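Local atomic coordinates of putative sugar ABC transport system, substrate-binding protein (Bordetella parapertussis, PDB entry 5IX8), a protein that probably binds a sugar outside the cytoplasmic membrane and delivers it to an ABC transporter, as a family 2 bacterial solute-binding protein. Residues V38-A41 / R42-V46; L129-A132 / L133-G137; E181-L184 / A185-M188; K279-R282 / S283-Y286. One frame throughout, in Å; residues are numbered along the deposited sequence. Where two conformers were deposited one is given.

Contact 1 (V38-A41 / R42-V46)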
loop_
_atom_site.group_PDB
_atom_site.type_symbol
_atom_site.label_atom_id
_atom_site.label_comp_id
_atom_site.label_asym_id
_atom_site.label_seq_id
_atom_site.Cartn_x
_atom_site.Cartn_y
_atom_site.Cartn_z
ATOM N N VAL A 38 3.742 4.268 -15.496
ATOM C CA VAL A 38 3.946 4.026 -16.934
ATOM C C VAL A 38 2.929 4.798 -17.770
ATOM O O VAL A 38 3.270 5.461 -18.770
ATOM C CB VAL A 38 3.876 2.517 -17.207
ATOM C CG1 VAL A 38 3.795 2.264 -18.721
ATOM C CG2 VAL A 38 5.086 1.848 -16.594
ATOM N N ASP A 39 1.659 4.738 -17.380
ATOM C CA ASP A 39 0.657 5.418 -18.180
ATOM C C ASP A 39 0.765 6.937 -18.064
ATOM O O ASP A 39 0.532 7.656 -19.042
ATOM C CB ASP A 39 -0.742 4.955 -17.791
ATOM C CG ASP A 39 -1.767 5.534 -18.708
ATOM O OD1 ASP A 39 -1.755 5.121 -19.896
ATOM O OD2 ASP A 39 -2.539 6.418 -18.268
ATOM N N GLU A 40 1.093 7.455 -16.886
ATOM C CA GLU A 40 1.268 8.898 -16.807
ATOM C C GLU A 40 2.513 9.332 -17.564
ATOM O O GLU A 40 2.529 10.411 -18.167
ATOM C CB GLU A 40 1.328 9.335 -15.334
ATOM C CG GLU A 40 1.157 10.840 -15.202
ATOM C CD GLU A 40 -0.245 11.325 -15.544
ATOM O OE1 GLU A 40 -1.212 10.519 -15.621
ATOM O OE2 GLU A 40 -0.390 12.558 -15.694
ATOM N N ALA A 41 3.568 8.512 -17.560
ATOM C CA ALA A 41 4.790 8.916 -18.258
ATOM C C ALA A 41 4.547 9.094 -19.747
ATOM O O ALA A 41 5.097 10.025 -20.362
ATOM C CB ALA A 41 5.912 7.905 -18.027
ATOM N N ARG A 42 3.745 8.211 -20.355
ATOM C CA ARG A 42 3.512 8.331 -21.800
ATOM C C ARG A 42 2.570 9.487 -22.125
ATOM O O ARG A 42 2.431 9.845 -23.302
ATOM C CB ARG A 42 2.985 7.009 -22.351
ATOM C CG ARG A 42 1.611 6.656 -21.819
ATOM C CD ARG A 42 1.132 5.288 -22.331
ATOM N NE ARG A 42 0.614 5.353 -23.713
ATOM C CZ ARG A 42 -0.660 5.641 -24.023
ATOM N NH1 ARG A 42 -1.544 5.882 -23.051
ATOM N NH2 ARG A 42 -1.044 5.686 -25.290
ATOM N N ARG A 43 1.919 10.070 -21.115
ATOM C CA ARG A 43 1.157 11.296 -21.289
ATOM C C ARG A 43 2.019 12.531 -21.097
ATOM O O ARG A 43 1.586 13.651 -21.428
ATOM C CB ARG A 43 0.010 11.318 -20.285
ATOM C CG ARG A 43 -0.954 10.188 -20.486
ATOM C CD ARG A 43 -1.907 10.198 -19.320
ATOM N NE ARG A 43 -2.886 9.121 -19.323
ATOM C CZ ARG A 43 -4.191 9.274 -19.500
ATOM N NH1 ARG A 43 -4.707 10.468 -19.736
ATOM N NH2 ARG A 43 -4.983 8.218 -19.400
ATOM N N SER A 44 3.239 12.355 -20.599
ATOM C CA SER A 44 3.960 13.469 -20.006
ATOM C C SER A 44 5.402 13.595 -20.477
ATOM O O SER A 44 6.171 14.335 -19.852
ATOM C CB SER A 44 3.953 13.343 -18.470
ATOM O OG SER A 44 2.624 13.201 -17.964
ATOM N N ASN A 45 5.803 12.871 -21.527
ATOM C CA ASN A 45 7.177 12.915 -22.054
ATOM C C ASN A 45 8.217 12.491 -21.009
ATOM O O ASN A 45 9.288 13.098 -20.881
ATOM C CB ASN A 45 7.517 14.295 -22.614
ATOM C CG ASN A 45 8.831 14.276 -23.386
ATOM O OD1 ASN A 45 9.118 13.307 -24.113
ATOM N ND2 ASN A 45 9.632 15.334 -23.238
ATOM N N VAL A 46 7.906 11.442 -20.260
ATOM C CA VAL A 46 8.811 10.883 -19.261
ATOM C C VAL A 46 9.131 9.467 -19.689
ATOM O O VAL A 46 8.248 8.745 -20.180
ATOM C CB VAL A 46 8.191 10.909 -17.846
ATOM C CG1 VAL A 46 9.024 10.077 -16.870
ATOM C CG2 VAL A 46 8.099 12.382 -17.372
#
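Asp39 reaches one turn forward to both Arg42 and Arg43, and the three residues form a salt-bridge network close to the end of helix 28-43, the helix of the beta-alpha-beta unit that runs from strand 17-22 to strand 47-53. Arg43 suits the place because its chain is long enough to double back along the helix surface. Arg43 CB lies 3.4 Å from Glu40 O, and its CG packs against the carbonyl oxygen of Asp39. Arg43 CD then passes Glu40 OE1 at 3.8 Å. At the end of the extended chain, the guanidinium grips one carboxylate oxygen side-on with two nitrogens: Arg43 NE stands 2.9 Å from Asp39 OD2 and Arg43 NH2 3.2 Å from the same oxygen. The two flat groups are turned 78° to each other. NH2 meets the syn lone pair of OD2, whereas NE comes from above the carboxylate plane.

Arg42 takes the other oxygen, its NH1 lying 3.3 Å from Asp39 OD1. Its first torsion (chi1 66°) staggers CG between its own N and C, and a bend at chi3 turns the chain toward the acid. Outside the contact, Arg259 of helix 254-270 also bridges Asp39, while Glu40 pairs with Arg2 and Arg259, so the acids sit in a strongly positive setting that would probably favour their ionised form.

Further along, the short hydroxyl of Ser44 turns back, OG giving a hydrogen bond of 2.8 Å to Glu40 O. Ala41 O receives Ser44 N at 3.0 Å and Val46 N at 3.1 Å, from opposite faces of its carbonyl plane.

Contact 2 (L129-A132 / L133-G137)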
loop_
_atom_site.group_PDB
_atom_site.type_symbol
_atom_site.label_atom_id
_atom_site.label_comp_id
_atom_site.label_asym_id
_atom_site.label_seq_id
_atom_site.Cartn_x
_atom_site.Cartn_y
_atom_site.Cartn_z
ATOM N N LEU A 129 -10.643 1.434 9.307
ATOM C CA LEU A 129 -11.167 0.077 9.462
ATOM C C LEU A 129 -11.702 -0.135 10.873
ATOM O O LEU A 129 -12.702 -0.843 11.074
ATOM C CB LEU A 129 -10.078 -0.944 9.137
ATOM C CG LEU A 129 -9.702 -1.004 7.659
ATOM C CD1 LEU A 129 -8.492 -1.920 7.423
ATOM C CD2 LEU A 129 -10.886 -1.406 6.743
ATOM N N GLY A 130 -11.046 0.463 11.865
ATOM C CA GLY A 130 -11.594 0.448 13.210
ATOM C C GLY A 130 -12.979 1.062 13.293
ATOM O O GLY A 130 -13.868 0.533 13.978
ATOM N N LYS A 131 -13.191 2.181 12.599
ATOM C CA LYS A 131 -14.515 2.791 12.605
ATOM C C LYS A 131 -15.535 1.881 11.945
ATOM O O LYS A 131 -16.662 1.739 12.438
ATOM C CB LYS A 131 -14.479 4.149 11.909
ATOM C CG LYS A 131 -15.886 4.801 11.786
ATOM C CD LYS A 131 -15.807 6.134 11.047
ATOM C CE LYS A 131 -17.170 6.639 10.566
ATOM N NZ LYS A 131 -18.151 6.707 11.695
ATOM N N ALA A 132 -15.157 1.229 10.838
ATOM C CA ALA A 132 -16.084 0.291 10.201
ATOM C C ALA A 132 -16.481 -0.823 11.165
ATOM O O ALA A 132 -17.661 -1.188 11.261
ATOM C CB ALA A 132 -15.447 -0.278 8.943
ATOM N N LEU A 133 -15.505 -1.346 11.909
ATOM C CA LEU A 133 -15.767 -2.364 12.917
ATOM C C LEU A 133 -16.736 -1.839 13.965
ATOM O O LEU A 133 -17.775 -2.455 14.253
ATOM C CB LEU A 133 -14.449 -2.770 13.571
ATOM C CG LEU A 133 -14.571 -3.796 14.688
ATOM C CD1 LEU A 133 -14.584 -5.190 14.107
ATOM C CD2 LEU A 133 -13.416 -3.642 15.672
ATOM N N CYS A 134 -16.418 -0.681 14.532
ATOM C CA CYS A 134 -17.251 -0.135 15.602
ATOM C C CYS A 134 -18.670 0.135 15.119
ATOM O O CYS A 134 -19.640 -0.184 15.815
ATOM C CB CYS A 134 -16.611 1.137 16.149
ATOM S SG CYS A 134 -15.041 0.786 17.023
ATOM N N ASP A 135 -18.813 0.691 13.913
ATOM C CA ASP A 135 -20.138 0.975 13.372
ATOM C C ASP A 135 -20.935 -0.287 13.043
ATOM O O ASP A 135 -22.159 -0.213 12.899
ATOM C CB ASP A 135 -20.011 1.848 12.125
ATOM C CG ASP A 135 -19.533 3.256 12.451
ATOM O OD1 ASP A 135 -19.536 3.632 13.645
ATOM O OD2 ASP A 135 -19.169 3.991 11.518
ATOM N N ASP A 136 -20.288 -1.429 12.911
ATOM C CA ASP A 136 -21.006 -2.679 12.744
ATOM C C ASP A 136 -21.551 -3.234 14.058
ATOM O O ASP A 136 -22.249 -4.256 14.040
ATOM C CB ASP A 136 -20.086 -3.710 12.083
ATOM C CG ASP A 136 -20.847 -4.884 11.541
ATOM O OD1 ASP A 136 -21.698 -4.660 10.657
ATOM O OD2 ASP A 136 -20.591 -6.023 11.976
ATOM N N GLY A 137 -21.258 -2.600 15.184
ATOM C CA GLY A 137 -21.724 -3.093 16.468
ATOM C C GLY A 137 -20.772 -4.051 17.143
ATOM O O GLY A 137 -21.216 -4.956 17.852
#
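Leu133, Cys134 and Asp135 give their backbone N-H groups to the carbonyls of Leu129, Gly130 and Lys131 in regular helical bonds, the last pair, Asp135 N to Lys131 O, being 2.8 Å apart. Asp136 N adds a final, weak helical bond to Ala132 O. A Schellman motif follows, in which Gly137 takes a positive phi (90°) and Gly137 N reaches Cys134 O at 3.0 Å. Glycine fits there because it has no CB to press on the preceding carbonyl oxygen.

On the outer side, Lys131 and Asp135 are one turn apart and form a salt bridge. The lysine chain runs extended from the backbone and bends only at its last torsion (chi4 54°), which brings Lys131 NZ to 2.9 Å from Asp135 OD2, on the syn lone pair. Lys131 CG also passes Asp135 OD2 at 3.4 Å. Cys134 SG rests 3.3 Å from Gly130 O and is joined in a disulfide to Cys169, while Leu129 and Leu133 turn to Leu229 of the underlying sheet and Asp136 bonds Tyr203.

The salt bridge is thus internal to the helix surface, whereas the disulfide, the leucines on the sheet and the Asp136 to Tyr203 hydrogen bond tie this end of helix 122-135 to the rest of its domain.

Contact 3 (E181-L184 / A185-M188). With EDO (1,2-ethanediol), chain E.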
loop_
_atom_site.group_PDB
_atom_site.type_symbol
_atom_site.label_atom_id
_atom_site.label_comp_id
_atom_site.label_asym_id
_atom_site.label_seq_id
_atom_site.Cartn_x
_atom_site.Cartn_y
_atom_site.Cartn_z
ATOM N N GLU A 181 4.990 -13.543 5.489
ATOM C CA GLU A 181 5.276 -12.614 4.399
ATOM C C GLU A 181 3.991 -12.082 3.777
ATOM O O GLU A 181 4.030 -11.484 2.696
ATOM C CB GLU A 181 6.154 -13.245 3.318
ATOM C CG GLU A 181 5.489 -14.400 2.665
ATOM C CD GLU A 181 6.338 -14.991 1.568
ATOM O OE1 GLU A 181 7.235 -14.261 1.060
ATOM O OE2 GLU A 181 6.102 -16.171 1.204
HETATM N N MSE A 182 2.871 -12.251 4.460
HETATM C CA MSE A 182 1.591 -11.667 4.065
HETATM C C MSE A 182 1.052 -12.299 2.768
HETATM O O MSE A 182 0.340 -11.657 1.976
HETATM C CB MSE A 182 1.698 -10.142 3.955
HETATM C CG MSE A 182 2.187 -9.532 5.278
HETATM SE SE MSE A 182 2.003 -7.639 5.430
HETATM C CE MSE A 182 3.166 -7.218 3.951
ATOM N N SER A 183 1.359 -13.584 2.576
ATOM C CA SER A 183 0.892 -14.305 1.407
ATOM C C SER A 183 -0.520 -14.854 1.620
ATOM O O SER A 183 -1.076 -14.824 2.728
ATOM C CB SER A 183 1.847 -15.456 1.121
ATOM O OG SER A 183 1.762 -16.418 2.176
ATOM N N LEU A 184 -1.120 -15.346 0.531
ATOM C CA LEU A 184 -2.369 -16.090 0.665
ATOM C C LEU A 184 -2.209 -17.228 1.653
ATOM O O LEU A 184 -3.069 -17.454 2.515
ATOM C CB LEU A 184 -2.794 -16.687 -0.673
ATOM C CG LEU A 184 -3.214 -15.701 -1.734
ATOM C CD1 LEU A 184 -3.338 -16.457 -3.023
ATOM C CD2 LEU A 184 -4.538 -15.122 -1.309
ATOM N N ALA A 185 -1.128 -17.992 1.499
ATOM C CA ALA A 185 -0.921 -19.154 2.359
ATOM C C ALA A 185 -0.788 -18.739 3.810
ATOM O O ALA A 185 -1.295 -19.431 4.693
ATOM C CB ALA A 185 0.318 -19.933 1.918
ATOM N N ASP A 186 -0.124 -17.609 4.077
ATOM C CA ASP A 186 -0.035 -17.112 5.453
ATOM C C ASP A 186 -1.403 -16.754 6.000
ATOM O O ASP A 186 -1.706 -17.052 7.157
ATOM C CB ASP A 186 0.828 -15.852 5.536
ATOM C CG ASP A 186 2.292 -16.116 5.346
ATOM O OD1 ASP A 186 2.770 -17.238 5.656
ATOM O OD2 ASP A 186 2.960 -15.171 4.857
ATOM N N GLY A 187 -2.224 -16.059 5.198
ATOM C CA GLY A 187 -3.535 -15.673 5.676
ATOM C C GLY A 187 -4.370 -16.882 6.029
ATOM O O GLY A 187 -5.047 -16.911 7.074
HETATM N N MSE A 188 -4.300 -17.914 5.189
HETATM C CA MSE A 188 -5.060 -19.125 5.442
HETATM C C MSE A 188 -4.570 -19.810 6.720
HETATM O O MSE A 188 -5.351 -20.129 7.619
HETATM C CB MSE A 188 -4.937 -20.068 4.241
HETATM C CG MSE A 188 -5.348 -21.461 4.578
HETATM SE SE MSE A 188 -7.285 -21.563 4.650
HETATM C CE MSE A 188 -7.138 -22.232 2.900
HETATM C C1 EDO E . 5.736 -11.530 -1.224
HETATM O O1 EDO E . 6.543 -11.755 -0.053
HETATM C C2 EDO E . 4.306 -12.001 -0.969
HETATM O O2 EDO E . 3.688 -11.109 -0.041
#
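Glu181 and Asp186 meet through backbone and carboxylate, at the start of helix 184-197. Glu181 N lies 2.7 Å from Asp186 OD2, which it meets on the syn side though well out of the carboxylate plane. The glutamate side chain goes elsewhere: with CG between the backbone N and the carbonyl carbon (chi1 63°), its extended chain carries OE1 to 2.8 Å from O1 of a 1,2-ethanediol, whose O2 bonds to Glu181 O. The diol probably comes from the crystallisation liquor.

Met182, present as selenomethionine, follows with a positive phi (68°), and this turn of the chain brings the next N-H back to the same acid. Ser183 N is 3.2 Å from Asp186 OD2, in a nearly straight bond from the opposite face of the carboxylate plane to Glu181 N. In return Ser183 OG accepts Asp186 N at 2.9 Å, completing a capping box. Serine suits the N-cap because its short hydroxyl can take an N-H of the first turn, and the aspartate charge is probably favoured by the helix start. Leu184 O then receives Met188 N at 3.0 Å, an ordinary helical bond.

Around the cap, Met182 is buried among Leu152 of the preceding loop, Trp154 and Pro155 at the head of helix 154-168, Leu211 of helix 209-221, and Tyr57, which follows strand 47-53. In the conformer described, Leu184 lies against Phe210 and Ile213 of helix 209-221, where Met188 meets Arg217.

Contact 4 (K279-R282 / S283-Y286). With SO4 (sulfate ion), chain G.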
loop_
_atom_site.group_PDB
_atom_site.type_symbol
_atom_site.label_atom_id
_atom_site.label_comp_id
_atom_site.label_asym_id
_atom_site.label_seq_id
_atom_site.Cartn_x
_atom_site.Cartn_y
_atom_site.Cartn_z
ATOM N N LYS A 279 4.783 17.401 6.018
ATOM C CA LYS A 279 6.094 17.392 6.665
ATOM C C LYS A 279 6.509 15.973 7.029
ATOM O O LYS A 279 5.658 15.109 7.223
ATOM C CB LYS A 279 6.058 18.232 7.934
ATOM C CG LYS A 279 5.771 19.684 7.615
ATOM C CD LYS A 279 5.564 20.506 8.869
ATOM C CE LYS A 279 6.779 20.531 9.736
ATOM N NZ LYS A 279 6.474 21.488 10.829
ATOM N N PRO A 280 7.813 15.713 7.144
ATOM C CA PRO A 280 8.273 14.402 7.631
ATOM C C PRO A 280 7.604 14.032 8.948
ATOM O O PRO A 280 7.293 14.902 9.774
ATOM C CB PRO A 280 9.777 14.611 7.825
ATOM C CG PRO A 280 10.119 15.637 6.833
ATOM C CD PRO A 280 8.948 16.584 6.785
ATOM N N THR A 281 7.379 12.735 9.129
ATOM C CA THR A 281 6.874 12.187 10.388
ATOM C C THR A 281 7.878 11.178 10.923
ATOM O O THR A 281 8.866 10.871 10.269
ATOM C CB THR A 281 5.520 11.512 10.219
ATOM O OG1 THR A 281 5.686 10.367 9.377
ATOM C CG2 THR A 281 4.529 12.462 9.608
ATOM N N ARG A 282 7.593 10.643 12.112
ATOM C CA ARG A 282 8.492 9.644 12.696
ATOM C C ARG A 282 8.716 8.474 11.751
ATOM O O ARG A 282 9.865 8.050 11.540
ATOM C CB ARG A 282 7.952 9.145 14.033
ATOM C CG ARG A 282 8.859 8.111 14.685
ATOM C CD ARG A 282 8.305 7.632 16.025
ATOM N NE ARG A 282 9.350 6.869 16.722
ATOM C CZ ARG A 282 9.598 5.576 16.512
ATOM N NH1 ARG A 282 8.818 4.875 15.688
ATOM N NH2 ARG A 282 10.613 4.976 17.139
ATOM N N SER A 283 7.630 7.917 11.190
ATOM C CA SER A 283 7.739 6.742 10.326
ATOM C C SER A 283 8.038 7.081 8.879
ATOM O O SER A 283 8.479 6.191 8.129
ATOM C CB SER A 283 6.447 5.925 10.366
ATOM O OG SER A 283 6.280 5.370 11.665
ATOM N N VAL A 284 7.758 8.317 8.458
ATOM C CA VAL A 284 7.921 8.707 7.057
ATOM C C VAL A 284 8.858 9.909 7.042
ATOM O O VAL A 284 8.393 11.055 7.000
ATOM C CB VAL A 284 6.572 9.004 6.388
ATOM C CG1 VAL A 284 6.772 9.206 4.894
ATOM C CG2 VAL A 284 5.627 7.824 6.617
ATOM N N PRO A 285 10.174 9.716 7.112
ATOM C CA PRO A 285 11.080 10.826 7.443
ATOM C C PRO A 285 11.485 11.666 6.247
ATOM O O PRO A 285 12.665 11.963 6.048
ATOM C CB PRO A 285 12.284 10.110 8.063
ATOM C CG PRO A 285 12.314 8.777 7.285
ATOM C CD PRO A 285 10.852 8.404 7.112
ATOM N N TYR A 286 10.500 12.097 5.468
ATOM C CA TYR A 286 10.725 12.908 4.277
ATOM C C TYR A 286 9.410 13.561 3.894
ATOM O O TYR A 286 8.339 13.109 4.315
ATOM C CB TYR A 286 11.274 12.047 3.101
ATOM C CG TYR A 286 10.623 10.687 2.985
ATOM C CD1 TYR A 286 9.425 10.509 2.268
ATOM C CD2 TYR A 286 11.212 9.561 3.584
ATOM C CE1 TYR A 286 8.835 9.244 2.172
ATOM C CE2 TYR A 286 10.616 8.296 3.491
ATOM C CZ TYR A 286 9.444 8.138 2.778
ATOM O OH TYR A 286 8.865 6.871 2.706
HETATM S S SO4 G . 4.411 11.528 14.318
HETATM O O1 SO4 G . 4.251 11.913 15.727
HETATM O O2 SO4 G . 3.378 12.166 13.490
HETATM O O3 SO4 G . 4.296 10.068 14.261
HETATM O O4 SO4 G . 5.725 11.919 13.824
HETATM O O HOH W 1 5.871 5.853 14.264
#
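Thr281 and Val284 close a type I beta turn, with Arg282 and Ser283 at its corners. Thr281 N gives a bond of 2.9 Å to Val284 O, and Val284 N returns a weak one to Thr281 O. The threonine hydroxyl strengthens the turn: chi1 of 65° sets it over the backbone, flanked by its own N and C, where it accepts a hydrogen bond from Val284 N, 3.1 Å from Thr281 OG1. Thr281 OG1 also touches Val284 CB at 3.4 Å, for the two branched side chains lie side by side and point the same way.

At an exposed corner, chi1 of 180° and an extended chain carry the Arg282 guanidinium outward. Arg282 N bonds O4 of a sulfate, probably from the crystallisation liquor, at 2.8 Å. A water, 2.7 Å from Ser283 OG, is also weakly bonded to Arg282 NH1.

Pro285 is the centre of an inverse gamma turn, Tyr286 N making a weak bond to Val284 O; proline suits it because the ring holds phi near the value needed (-85° here). Pro280 CB lies 3.5 Å from Tyr286 N, beside this bend. The Tyr286 ring has Val284 C over one face, toward the rim.

The loop links helix 254-270 to strand 288-290. Tyr286 OH bonds Ser104 of strand 101-105 and Val109 N, Ser283 O bonds Tyr85, and Ser283 OG reaches Glu153, just before helix 154-168.

In the fold
The contacts spread over the two lobes of a periplasmic binding protein, each built on a beta sheet flanked by helices. Contact 1 sits in the lobe of strand 17-22 and contact 2 in the other; their centres are 40 Å apart, on opposite sides of the chain's centre. Contact 3 shares the second lobe, its nearest atoms about 12 Å from contact 2. Contacts 3 and 4, about 15 Å apart at their nearest atoms, each touch both lobes: contact 3 through Tyr57, contact 4 through Glu153. In this family the sugar is held between the lobes, so these two contacts probably lie nearer that cleft than contacts 1 and 2.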